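PDB 3QO8: serine--tRNA ligase, cytoplasmic, which charges tRNA(Ser) with serine in two steps, first activating serine with ATP to Ser-AMP and then transferring it to the acceptor end of the tRNA. Local coordinates for residues A[224-229]-A[247-252]; A[231-236]-A[240-245]; A[291-296]-A[363-368]. One frame throughout, in Å; residues are numbered along the deposited sequence.

The three interactions follow the chain through the class II catalytic part of the enzyme. Helix 224-229 leads into strand 233-236, and strand 239-243 leads into helix 248-252. Interaction 2 therefore lies within the chain span between the two helices of interaction 1, and their centres are 11 Å apart. Phe227 packs on Tyr242 between them. Interaction 3 comes later in sequence, about 19 Å from interaction 1 and 23 Å from interaction 2, centre to centre. It joins a loop to strand 363-372 of the large mixed sheet. Interactions 1 and 3 hold the seryl and adenosine ends of one bound Ser-AMP analogue. Interaction 2 forms a hairpin at the dimer interface.

Interaction 1: A[224-229]-A[247-252]; sequences LSQFDE and SEQPIS. With SSA (5'-O-(N-(L-seryl)-sulfamoyl)adenosine), chain B.
Gln226 and Gln249 touch across a wide gap between two short helices, 224-229 and 248-252, with 11.3 Å between Gln226 CA and Gln249 CA. Only these two side chains span it, and the two segments bury just 54 Å² against each other. Each CG sits beside its own backbone N (chi1 -64° for Gln226, -75° for Gln249), and each chain then runs out extended. The side chains slide past each other in opposite directions, with their amide planes 36° apart. Gln226 NE2 and Gln249 NE2 come to 3.3 Å. Both are donors, so they form no bond with each other. Water 1 joins the two donors by accepting from both, 2.8 Å from Gln226 NE2 and 2.9 Å from Gln249 NE2. Both amides have further partners. Gln226 OE1 accepts from the backbone N of Gln223, and Gln226 NE2 also donates to Glu230 OE1. Gln249 OE1 accepts from the backbone N of Ala245. On the second helix, Ser252 OG donates to Gln249 O at 2.8 Å, a bond made back across one turn. Glu248 has two conformers. In the one described here, Glu248 OE1 accepts from SSA N10 at 2.8 Å, while OE2 is held by Gln377 NE2. Glu248 thus binds the amino group of the analogue's seryl part, consistent with a role in serine binding. The backbone donors are consistent with this orientation of the glutamine amides. Two amide nitrogens lie side by side, each turning an N-H to the same water, and the polar link across the segments runs through water 1.

Interaction 2: A[231-236]-A[240-245]; sequences LYKVID and EKYLIA
Lys233 pairs with Tyr242, Val234 with Lys241 and Ile235 with Glu240 in an antiparallel two-strand arrangement whose strand directions differ by 144°. The backbones are tied by Val234 N to Lys241 O at 2.6 Å, by the return bond from Lys241 N to Val234 O, and by Leu243 N to Tyr232 O. Next to this last bond water 2 bridges the backbones, accepting from Tyr232 N and donating to Leu243 O. Val234 and Leu243 interlock on one side. With Val234 CG1 anti to the backbone N (chi1 172°), CG2 falls beside that N and meets Leu243 CG at 3.5 Å, the two side chains crossing at about a right angle. Leu231 CB meets Tyr242 CD1 obliquely at 3.8 Å. Leu231 CD2 fits between Leu243 O (3.5 Å) and Ala245 CB (3.8 Å). On the face of Lys233, Ile235, Glu240 and Tyr242, the lysine runs alongside the tyrosine, with Lys233 CE 3.5 Å from Tyr242 OH. A bend at chi3 (-68°) turns its tip, and Lys233 NZ makes a long salt bridge of 3.7 Å to Glu240 OE1. That oxygen has a stronger partner in Lys215. Ile235 CD1 lies against Glu240 CG. Asp236 pairs with Arg280 of the second subunit. The arrangement is a beta hairpin within a three-stranded antiparallel sheet. Strand 212-214 flanks strand 239-243 on its other side, and Lys233 and Ile235 pair with a strand of the second subunit.

Interaction 3: A[291-296]-A[363-368]; sequences GIFRVH and EYKELV. With MG (magnesium ion), chain C; SSA (5'-O-(N-(L-seryl)-sulfamoyl)adenosine), chain B.
Phe293 meets Lys365 where the motif 2 loop of the class II synthetase fold approaches strand 363-372 of the catalytic sheet. Phe293 CZ lies 3.6 Å from Lys365 CE, and Lys365 CB touches the same end of the ring. The phenylalanine CG is anti to the backbone N (chi1 178°), which sends the ring out toward the strand. The lysine chain bends back at chi2 and chi3 so that CE reaches the CZ end of the ring. Both segments also bind the Ser-AMP analogue, the loop its adenine and the strand its ribose. Val295 holds the adenine through its backbone: Val295 N donates to SSA N1 at 2.9 Å and nearly straight (170°), and SSA N6 donates to Val295 O. These bonds use N1 and N6 of adenine, consistent with its recognition. The ribose belongs to the strand. SSA O3' donates to Glu366 OE2 at 2.7 Å, and SSA O2' donates to Leu367 O at 3.1 Å. Glu366 OE2 has a second task. It binds the magnesium ion at 2.4 Å, with SSA O2S, Ser369 OG and three waters as the other ligands. One carboxylate oxygen therefore carries both the ribose hydroxyl and the metal. Leu367 and Val368 both face Leu354 in a classic beta bulge, at the point where the strand meets the ribose. Farther out, Arg294 is held by Glu281 and Asp288. Arg410 makes a cation-pi contact with the Phe293 ring. It also ties the two segments together, its NE donating to Phe293 O and its NH1 to Glu366 O.

Interaction 1: A[224-229]-A[247-252]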
loop_
_atom_site.group_PDB
_atom_site.type_symbol
_atom_site.label_atom_id
_atom_site.label_comp_id
_atom_site.label_asym_id
_atom_site.label_seq_id
_atom_site.Cartn_x
_atom_site.Cartn_y
_atom_site.Cartn_z
ATOM N N LEU A 224 -18.644 11.563 3.045
ATOM C CA LEU A 224 -19.368 10.453 2.423
ATOM C C LEU A 224 -18.961 10.188 0.977
ATOM O O LEU A 224 -18.783 9.039 0.568
ATOM C CB LEU A 224 -20.877 10.697 2.485
ATOM C CG LEU A 224 -21.736 9.646 1.779
ATOM C CD1 LEU A 224 -21.513 8.280 2.402
ATOM C CD2 LEU A 224 -23.206 10.027 1.826
ATOM N N SER A 225 -18.824 11.255 0.198
ATOM C CA SER A 225 -18.493 11.114 -1.219
ATOM C C SER A 225 -17.176 10.361 -1.428
ATOM O O SER A 225 -16.988 9.698 -2.448
ATOM C CB SER A 225 -18.437 12.476 -1.908
ATOM O OG SER A 225 -17.281 13.193 -1.518
ATOM N N GLN A 226 -16.265 10.464 -0.464
ATOM C CA GLN A 226 -14.996 9.754 -0.561
ATOM C C GLN A 226 -15.215 8.243 -0.421
ATOM O O GLN A 226 -14.582 7.449 -1.120
ATOM C CB GLN A 226 -13.981 10.292 0.458
ATOM C CG GLN A 226 -13.592 11.753 0.195
ATOM C CD GLN A 226 -12.624 12.328 1.224
ATOM O OE1 GLN A 226 -13.036 12.981 2.190
ATOM N NE2 GLN A 226 -11.331 12.102 1.010
ATOM N N PHE A 227 -16.128 7.842 0.458
ATOM C CA PHE A 227 -16.434 6.425 0.603
ATOM C C PHE A 227 -17.058 5.850 -0.667
ATOM O O PHE A 227 -16.916 4.662 -0.958
ATOM C CB PHE A 227 -17.348 6.184 1.803
ATOM C CG PHE A 227 -16.649 6.297 3.129
ATOM C CD1 PHE A 227 -16.005 5.202 3.681
ATOM C CD2 PHE A 227 -16.631 7.498 3.819
ATOM C CE1 PHE A 227 -15.360 5.302 4.899
ATOM C CE2 PHE A 227 -15.988 7.604 5.036
ATOM C CZ PHE A 227 -15.351 6.504 5.578
ATOM N N ASP A 228 -17.738 6.704 -1.427
ATOM C CA ASP A 228 -18.471 6.270 -2.617
ATOM C C ASP A 228 -17.605 6.014 -3.855
ATOM O O ASP A 228 -17.742 4.988 -4.511
ATOM C CB ASP A 228 -19.582 7.271 -2.959
ATOM C CG ASP A 228 -20.731 7.228 -1.970
ATOM O OD1 ASP A 228 -21.000 6.142 -1.414
ATOM O OD2 ASP A 228 -21.368 8.281 -1.747
ATOM N N GLU A 229 -16.723 6.946 -4.186
ATOM C CA GLU A 229 -15.975 6.815 -5.431
ATOM C C GLU A 229 -14.469 6.962 -5.270
ATOM O O GLU A 229 -13.741 7.027 -6.265
ATOM C CB GLU A 229 -16.487 7.818 -6.471
ATOM C CG GLU A 229 -16.354 9.275 -6.062
ATOM C CD GLU A 229 -16.997 10.222 -7.063
ATOM O OE1 GLU A 229 -17.683 9.736 -7.991
ATOM O OE2 GLU A 229 -16.815 11.451 -6.924
ATOM N N SER A 247 -2.157 10.652 3.254
ATOM C CA SER A 247 -1.714 10.566 4.645
ATOM C C SER A 247 -2.435 11.564 5.551
ATOM O O SER A 247 -2.394 11.444 6.778
ATOM C CB SER A 247 -0.185 10.677 4.778
ATOM O OG SER A 247 0.302 11.929 4.302
ATOM N N GLU A 248 -3.091 12.546 4.934
ATOM C CA GLU A 248 -3.932 13.492 5.659
ATOM C C GLU A 248 -4.897 12.743 6.572
ATOM O O GLU A 248 -5.128 13.128 7.715
ATOM C CB GLU A 248 -4.728 14.362 4.678
ATOM C CG GLU A 248 -5.653 15.370 5.344
ATOM C CD GLU A 248 -6.804 15.841 4.440
ATOM O OE1 GLU A 248 -6.650 15.892 3.191
ATOM O OE2 GLU A 248 -7.879 16.154 5.001
ATOM N N GLN A 249 -5.463 11.663 6.053
ATOM C CA GLN A 249 -6.484 10.921 6.778
ATOM C C GLN A 249 -5.976 10.324 8.102
ATOM O O GLN A 249 -6.485 10.676 9.170
ATOM C CB GLN A 249 -7.155 9.899 5.861
ATOM C CG GLN A 249 -8.129 10.581 4.897
ATOM C CD GLN A 249 -8.381 9.794 3.613
ATOM O OE1 GLN A 249 -7.690 8.823 3.307
ATOM N NE2 GLN A 249 -9.379 10.225 2.853
ATOM N N PRO A 250 -4.956 9.446 8.049
ATOM C CA PRO A 250 -4.504 8.886 9.335
ATOM C C PRO A 250 -3.782 9.917 10.219
ATOM O O PRO A 250 -3.898 9.875 11.439
ATOM C CB PRO A 250 -3.555 7.735 8.926
ATOM C CG PRO A 250 -3.086 8.076 7.518
ATOM C CD PRO A 250 -4.281 8.836 6.887
ATOM N N ILE A 251 -3.061 10.849 9.613
ATOM C CA ILE A 251 -2.336 11.831 10.402
ATOM C C ILE A 251 -3.304 12.799 11.093
ATOM O O ILE A 251 -3.047 13.262 12.201
ATOM C CB ILE A 251 -1.273 12.570 9.545
ATOM C CG1 ILE A 251 -0.218 11.563 9.062
ATOM C CG2 ILE A 251 -0.650 13.730 10.348
ATOM C CD1 ILE A 251 0.894 12.133 8.148
ATOM N N SER A 252 -4.434 13.100 10.457
ATOM C CA SER A 252 -5.421 13.958 11.107
ATOM C C SER A 252 -5.953 13.268 12.369
ATOM O O SER A 252 -6.295 13.925 13.349
ATOM C CB SER A 252 -6.576 14.329 10.161
ATOM O OG SER A 252 -7.444 13.225 9.942
HETATM N N10 SSA B . -4.341 15.824 1.683
HETATM C CA SSA B . -4.635 16.744 0.586
HETATM C CB SSA B . -3.417 17.620 0.297
HETATM O OG SSA B . -2.362 16.837 -0.298
HETATM C C9 SSA B . -5.025 15.980 -0.648
HETATM O O9 SSA B . -4.965 14.757 -0.690
HETATM N N8 SSA B . -5.429 16.711 -1.682
HETATM S S1 SSA B . -5.591 16.116 -3.160
HETATM O O1S SSA B . -6.698 15.212 -3.287
HETATM O O2S SSA B . -5.746 17.205 -4.067
HETATM O "O5'" SSA B . -4.296 15.385 -3.565
HETATM C "C5'" SSA B . -3.034 16.020 -3.455
HETATM C "C4'" SSA B . -2.248 15.812 -4.754
HETATM O "O4'" SSA B . -2.029 14.431 -5.063
HETATM C "C3'" SSA B . -2.940 16.359 -5.982
HETATM O "O3'" SSA B . -2.780 17.785 -6.041
HETATM C "C2'" SSA B . -2.200 15.614 -7.086
HETATM O "O2'" SSA B . -0.920 16.227 -7.334
HETATM C "C1'" SSA B . -1.947 14.238 -6.469
HETATM N N9 SSA B . -2.990 13.284 -6.898
HETATM C C8 SSA B . -4.287 13.293 -6.549
HETATM N N7 SSA B . -4.906 12.262 -7.165
HETATM C C5 SSA B . -3.978 11.612 -7.891
HETATM C C6 SSA B . -4.020 10.495 -8.703
HETATM N N6 SSA B . -5.196 9.853 -8.875
HETATM N N1 SSA B . -2.887 10.071 -9.309
HETATM C C2 SSA B . -1.732 10.723 -9.127
HETATM N N3 SSA B . -1.660 11.801 -8.336
HETATM C C4 SSA B . -2.774 12.265 -7.724
HETATM O O HOH W 1 -10.275 12.976 3.409
#

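Interaction 2: A[231-236]-A[240-245]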
loop_
_atom_site.group_PDB
_atom_site.type_symbol
_atom_site.label_atom_id
_atom_site.label_comp_id
_atom_site.label_asym_id
_atom_site.label_seq_id
_atom_site.Cartn_x
_atom_site.Cartn_y
_atom_site.Cartn_z
ATOM N N LEU A 231 -12.462 5.511 -2.066
ATOM C CA LEU A 231 -11.717 4.607 -1.181
ATOM C C LEU A 231 -11.858 3.130 -1.507
ATOM O O LEU A 231 -12.960 2.630 -1.730
ATOM C CB LEU A 231 -12.107 4.833 0.280
ATOM C CG LEU A 231 -11.837 6.231 0.831
ATOM C CD1 LEU A 231 -12.315 6.313 2.270
ATOM C CD2 LEU A 231 -10.353 6.564 0.728
ATOM N N TYR A 232 -10.729 2.428 -1.509
ATOM C CA TYR A 232 -10.748 0.995 -1.674
ATOM C C TYR A 232 -11.042 0.395 -0.321
ATOM O O TYR A 232 -10.445 0.791 0.684
ATOM C CB TYR A 232 -9.380 0.475 -2.106
ATOM C CG TYR A 232 -9.004 0.748 -3.538
ATOM C CD1 TYR A 232 -9.369 -0.130 -4.549
ATOM C CD2 TYR A 232 -8.262 1.868 -3.870
ATOM C CE1 TYR A 232 -9.014 0.104 -5.858
ATOM C CE2 TYR A 232 -7.895 2.117 -5.177
ATOM C CZ TYR A 232 -8.272 1.229 -6.165
ATOM O OH TYR A 232 -7.906 1.475 -7.463
ATOM N N LYS A 233 -11.930 -0.583 -0.293
ATOM C CA LYS A 233 -12.180 -1.327 0.933
ATOM C C LYS A 233 -11.251 -2.553 1.007
ATOM O O LYS A 233 -10.937 -3.169 -0.010
ATOM C CB LYS A 233 -13.658 -1.729 0.994
ATOM C CG LYS A 233 -14.099 -2.312 2.327
ATOM C CD LYS A 233 -15.588 -2.627 2.337
ATOM C CE LYS A 233 -16.421 -1.358 2.277
ATOM N NZ LYS A 233 -17.888 -1.647 2.251
ATOM N N VAL A 234 -10.791 -2.885 2.211
ATOM C CA VAL A 234 -9.906 -4.019 2.412
ATOM C C VAL A 234 -10.654 -5.103 3.181
ATOM O O VAL A 234 -11.277 -4.812 4.192
ATOM C CB VAL A 234 -8.648 -3.587 3.202
ATOM C CG1 VAL A 234 -7.824 -4.775 3.593
ATOM C CG2 VAL A 234 -7.810 -2.611 2.372
ATOM N N ILE A 235 -10.611 -6.340 2.694
ATOM C CA ILE A 235 -11.205 -7.466 3.426
ATOM C C ILE A 235 -10.143 -8.205 4.234
ATOM O O ILE A 235 -9.159 -8.705 3.680
ATOM C CB ILE A 235 -11.898 -8.480 2.494
ATOM C CG1 ILE A 235 -12.832 -7.771 1.514
ATOM C CG2 ILE A 235 -12.663 -9.510 3.308
ATOM C CD1 ILE A 235 -13.974 -7.033 2.184
ATOM N N ASP A 236 -10.359 -8.280 5.544
ATOM C CA ASP A 236 -9.420 -8.905 6.470
ATOM C C ASP A 236 -10.155 -9.967 7.285
ATOM O O ASP A 236 -10.631 -9.704 8.390
ATOM C CB ASP A 236 -8.841 -7.834 7.394
ATOM C CG ASP A 236 -7.868 -8.389 8.415
ATOM O OD1 ASP A 236 -7.450 -9.565 8.298
ATOM O OD2 ASP A 236 -7.518 -7.628 9.342
ATOM N N GLU A 240 -13.240 -5.437 7.986
ATOM C CA GLU A 240 -12.960 -4.586 6.841
ATOM C C GLU A 240 -12.191 -3.367 7.312
ATOM O O GLU A 240 -12.398 -2.888 8.426
ATOM C CB GLU A 240 -14.262 -4.141 6.172
ATOM C CG GLU A 240 -15.120 -5.285 5.655
ATOM C CD GLU A 240 -16.473 -4.817 5.138
ATOM O OE1 GLU A 240 -16.727 -3.593 5.155
ATOM O OE2 GLU A 240 -17.283 -5.675 4.721
ATOM N N LYS A 241 -11.295 -2.882 6.461
ATOM C CA LYS A 241 -10.602 -1.629 6.684
ATOM C C LYS A 241 -10.664 -0.856 5.363
ATOM O O LYS A 241 -11.128 -1.374 4.352
ATOM C CB LYS A 241 -9.143 -1.873 7.120
ATOM C CG LYS A 241 -9.002 -2.790 8.364
ATOM C CD LYS A 241 -7.546 -2.919 8.789
ATOM C CE LYS A 241 -7.395 -3.891 9.970
ATOM N NZ LYS A 241 -8.128 -3.456 11.198
ATOM N N TYR A 242 -10.207 0.382 5.374
ATOM C CA TYR A 242 -10.061 1.135 4.136
ATOM C C TYR A 242 -8.592 1.429 3.866
ATOM O O TYR A 242 -7.819 1.646 4.795
ATOM C CB TYR A 242 -10.842 2.443 4.227
ATOM C CG TYR A 242 -12.336 2.239 4.183
ATOM C CD1 TYR A 242 -13.021 2.265 2.978
ATOM C CD2 TYR A 242 -13.058 1.990 5.342
ATOM C CE1 TYR A 242 -14.386 2.066 2.928
ATOM C CE2 TYR A 242 -14.424 1.788 5.302
ATOM C CZ TYR A 242 -15.084 1.827 4.094
ATOM O OH TYR A 242 -16.447 1.628 4.054
ATOM N N LEU A 243 -8.213 1.438 2.595
ATOM C CA LEU A 243 -6.941 2.023 2.191
ATOM C C LEU A 243 -7.070 3.544 2.159
ATOM O O LEU A 243 -8.108 4.078 1.745
ATOM C CB LEU A 243 -6.537 1.501 0.813
ATOM C CG LEU A 243 -6.060 0.043 0.811
ATOM C CD1 LEU A 243 -5.793 -0.397 -0.625
ATOM C CD2 LEU A 243 -4.801 -0.097 1.657
ATOM N N ILE A 244 -6.029 4.248 2.588
ATOM C CA ILE A 244 -6.082 5.707 2.645
ATOM C C ILE A 244 -5.898 6.337 1.269
ATOM O O ILE A 244 -5.197 5.783 0.428
ATOM C CB ILE A 244 -5.031 6.278 3.631
ATOM C CG1 ILE A 244 -3.602 6.087 3.097
ATOM C CG2 ILE A 244 -5.227 5.644 5.048
ATOM C CD1 ILE A 244 -2.498 6.701 3.988
ATOM N N ALA A 245 -6.548 7.487 1.050
ATOM C CA ALA A 245 -6.396 8.268 -0.173
ATOM C C ALA A 245 -5.259 9.272 -0.035
ATOM O O ALA A 245 -4.760 9.803 -1.027
ATOM C CB ALA A 245 -7.728 9.009 -0.502
HETATM O O HOH W 2 -8.345 4.015 -0.965
#

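Interaction 3: A[291-296]-A[363-368]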
loop_
_atom_site.group_PDB
_atom_site.type_symbol
_atom_site.label_atom_id
_atom_site.label_comp_id
_atom_site.label_asym_id
_atom_site.label_seq_id
_atom_site.Cartn_x
_atom_site.Cartn_y
_atom_site.Cartn_z
ATOM N N GLY A 291 0.467 7.303 -18.788
ATOM C CA GLY A 291 1.428 7.927 -17.897
ATOM C C GLY A 291 1.090 7.709 -16.436
ATOM O O GLY A 291 0.142 6.981 -16.105
ATOM N N ILE A 292 1.857 8.349 -15.553
ATOM C CA ILE A 292 1.662 8.188 -14.110
ATOM C C ILE A 292 1.158 9.503 -13.514
ATOM O O ILE A 292 1.422 9.822 -12.348
ATOM C CB ILE A 292 2.964 7.748 -13.400
ATOM C CG1 ILE A 292 4.113 8.707 -13.730
ATOM C CG2 ILE A 292 3.326 6.327 -13.805
ATOM C CD1 ILE A 292 5.393 8.401 -12.968
ATOM N N PHE A 293 0.433 10.263 -14.330
ATOM C CA PHE A 293 -0.106 11.545 -13.904
ATOM C C PHE A 293 -1.328 11.336 -13.041
ATOM O O PHE A 293 -1.484 11.984 -12.014
ATOM C CB PHE A 293 -0.467 12.423 -15.120
ATOM C CG PHE A 293 -1.082 13.753 -14.742
ATOM C CD1 PHE A 293 -0.287 14.879 -14.581
ATOM C CD2 PHE A 293 -2.444 13.865 -14.521
ATOM C CE1 PHE A 293 -0.847 16.101 -14.228
ATOM C CE2 PHE A 293 -3.009 15.078 -14.162
ATOM C CZ PHE A 293 -2.204 16.200 -14.013
ATOM N N ARG A 294 -2.207 10.441 -13.472
ATOM C CA ARG A 294 -3.400 10.124 -12.710
ATOM C C ARG A 294 -3.503 8.619 -12.605
ATOM O O ARG A 294 -3.844 7.949 -13.584
ATOM C CB ARG A 294 -4.670 10.663 -13.389
ATOM C CG ARG A 294 -5.922 10.331 -12.583
ATOM C CD ARG A 294 -7.214 10.847 -13.229
ATOM N NE ARG A 294 -7.222 12.297 -13.307
ATOM C CZ ARG A 294 -7.466 13.104 -12.277
ATOM N NH1 ARG A 294 -7.731 12.595 -11.077
ATOM N NH2 ARG A 294 -7.447 14.422 -12.449
ATOM N N VAL A 295 -3.192 8.090 -11.422
ATOM C CA VAL A 295 -3.105 6.643 -11.223
ATOM C C VAL A 295 -3.884 6.226 -9.988
ATOM O O VAL A 295 -4.430 7.072 -9.289
ATOM C CB VAL A 295 -1.636 6.194 -11.087
ATOM C CG1 VAL A 295 -0.920 6.274 -12.448
ATOM C CG2 VAL A 295 -0.918 7.052 -10.034
ATOM N N HIS A 296 -3.947 4.919 -9.720
ATOM C CA HIS A 296 -4.713 4.410 -8.575
ATOM C C HIS A 296 -3.873 4.328 -7.295
ATOM O O HIS A 296 -4.422 4.218 -6.208
ATOM C CB HIS A 296 -5.299 3.021 -8.873
ATOM C CG HIS A 296 -6.377 3.037 -9.916
ATOM N ND1 HIS A 296 -7.580 3.691 -9.734
ATOM C CD2 HIS A 296 -6.428 2.492 -11.154
ATOM C CE1 HIS A 296 -8.321 3.556 -10.823
ATOM N NE2 HIS A 296 -7.648 2.828 -11.694
ATOM N N GLU A 363 -0.422 23.548 -20.593
ATOM C CA GLU A 363 -1.455 23.862 -19.614
ATOM C C GLU A 363 -0.851 23.817 -18.226
ATOM O O GLU A 363 0.077 23.053 -17.974
ATOM C CB GLU A 363 -2.556 22.810 -19.645
ATOM C CG GLU A 363 -3.298 22.694 -20.949
ATOM C CD GLU A 363 -4.293 21.553 -20.926
ATOM O OE1 GLU A 363 -4.591 21.054 -19.818
ATOM O OE2 GLU A 363 -4.772 21.153 -22.012
ATOM N N TYR A 364 -1.400 24.619 -17.328
ATOM C CA TYR A 364 -1.131 24.478 -15.911
ATOM C C TYR A 364 -1.919 23.290 -15.380
ATOM O O TYR A 364 -3.112 23.161 -15.659
ATOM C CB TYR A 364 -1.578 25.731 -15.173
ATOM C CG TYR A 364 -0.657 26.920 -15.347
ATOM C CD1 TYR A 364 0.584 26.957 -14.708
ATOM C CD2 TYR A 364 -1.043 28.021 -16.112
ATOM C CE1 TYR A 364 1.422 28.044 -14.846
ATOM C CE2 TYR A 364 -0.208 29.119 -16.258
ATOM C CZ TYR A 364 1.020 29.125 -15.618
ATOM O OH TYR A 364 1.862 30.194 -15.732
ATOM N N LYS A 365 -1.259 22.433 -14.605
ATOM C CA LYS A 365 -1.918 21.256 -14.018
ATOM C C LYS A 365 -1.720 21.206 -12.521
ATOM O O LYS A 365 -0.624 21.447 -12.028
ATOM C CB LYS A 365 -1.355 19.962 -14.613
ATOM C CG LYS A 365 -1.328 19.932 -16.143
ATOM C CD LYS A 365 -2.686 19.612 -16.706
ATOM C CE LYS A 365 -2.801 18.138 -17.036
ATOM N NZ LYS A 365 -4.112 17.833 -17.676
ATOM N N GLU A 366 -2.777 20.854 -11.804
ATOM C CA GLU A 366 -2.726 20.787 -10.353
ATOM C C GLU A 366 -1.652 19.816 -9.819
ATOM O O GLU A 366 -1.649 18.641 -10.169
ATOM C CB GLU A 366 -4.090 20.354 -9.842
ATOM C CG GLU A 366 -4.124 20.161 -8.331
ATOM C CD GLU A 366 -5.265 19.270 -7.893
ATOM O OE1 GLU A 366 -6.252 19.139 -8.647
ATOM O OE2 GLU A 366 -5.171 18.702 -6.790
ATOM N N LEU A 367 -0.746 20.306 -8.974
ATOM C CA LEU A 367 0.210 19.429 -8.264
ATOM C C LEU A 367 0.008 19.473 -6.747
ATOM O O LEU A 367 0.493 18.607 -6.023
ATOM C CB LEU A 367 1.659 19.842 -8.542
ATOM C CG LEU A 367 2.198 19.690 -9.968
ATOM C CD1 LEU A 367 3.703 19.835 -9.943
ATOM C CD2 LEU A 367 1.817 18.345 -10.556
ATOM N N VAL A 368 -0.662 20.517 -6.272
ATOM C CA VAL A 368 -0.775 20.776 -4.848
ATOM C C VAL A 368 -2.133 21.358 -4.493
ATOM O O VAL A 368 -2.615 22.268 -5.183
ATOM C CB VAL A 368 0.323 21.775 -4.380
ATOM C CG1 VAL A 368 0.025 22.293 -2.971
ATOM C CG2 VAL A 368 1.706 21.134 -4.443
HETATM MG MG MG C . -6.971 18.915 -5.184
HETATM N N10 SSA B . -4.341 15.824 1.683
HETATM C CA SSA B . -4.635 16.744 0.586
HETATM C CB SSA B . -3.417 17.620 0.297
HETATM O OG SSA B . -2.362 16.837 -0.298
HETATM C C9 SSA B . -5.025 15.980 -0.648
HETATM O O9 SSA B . -4.965 14.757 -0.690
HETATM N N8 SSA B . -5.429 16.711 -1.682
HETATM S S1 SSA B . -5.591 16.116 -3.160
HETATM O O1S SSA B . -6.698 15.212 -3.287
HETATM O O2S SSA B . -5.746 17.205 -4.067
HETATM O "O5'" SSA B . -4.296 15.385 -3.565
HETATM C "C5'" SSA B . -3.034 16.020 -3.455
HETATM C "C4'" SSA B . -2.248 15.812 -4.754
HETATM O "O4'" SSA B . -2.029 14.431 -5.063
HETATM C "C3'" SSA B . -2.940 16.359 -5.982
HETATM O "O3'" SSA B . -2.780 17.785 -6.041
HETATM C "C2'" SSA B . -2.200 15.614 -7.086
HETATM O "O2'" SSA B . -0.920 16.227 -7.334
HETATM C "C1'" SSA B . -1.947 14.238 -6.469
HETATM N N9 SSA B . -2.990 13.284 -6.898
HETATM C C8 SSA B . -4.287 13.293 -6.549
HETATM N N7 SSA B . -4.906 12.262 -7.165
HETATM C C5 SSA B . -3.978 11.612 -7.891
HETATM C C6 SSA B . -4.020 10.495 -8.703
HETATM N N6 SSA B . -5.196 9.853 -8.875
HETATM N N1 SSA B . -2.887 10.071 -9.309
HETATM C C2 SSA B . -1.732 10.723 -9.127
HETATM N N3 SSA B . -1.660 11.801 -8.336
HETATM C C4 SSA B . -2.774 12.265 -7.724
HETATM O O HOH W 3 -8.608 17.533 -6.510
HETATM O O HOH W 4 -8.121 20.650 -6.349
HETATM O O HOH W 5 -8.675 18.847 -3.224
#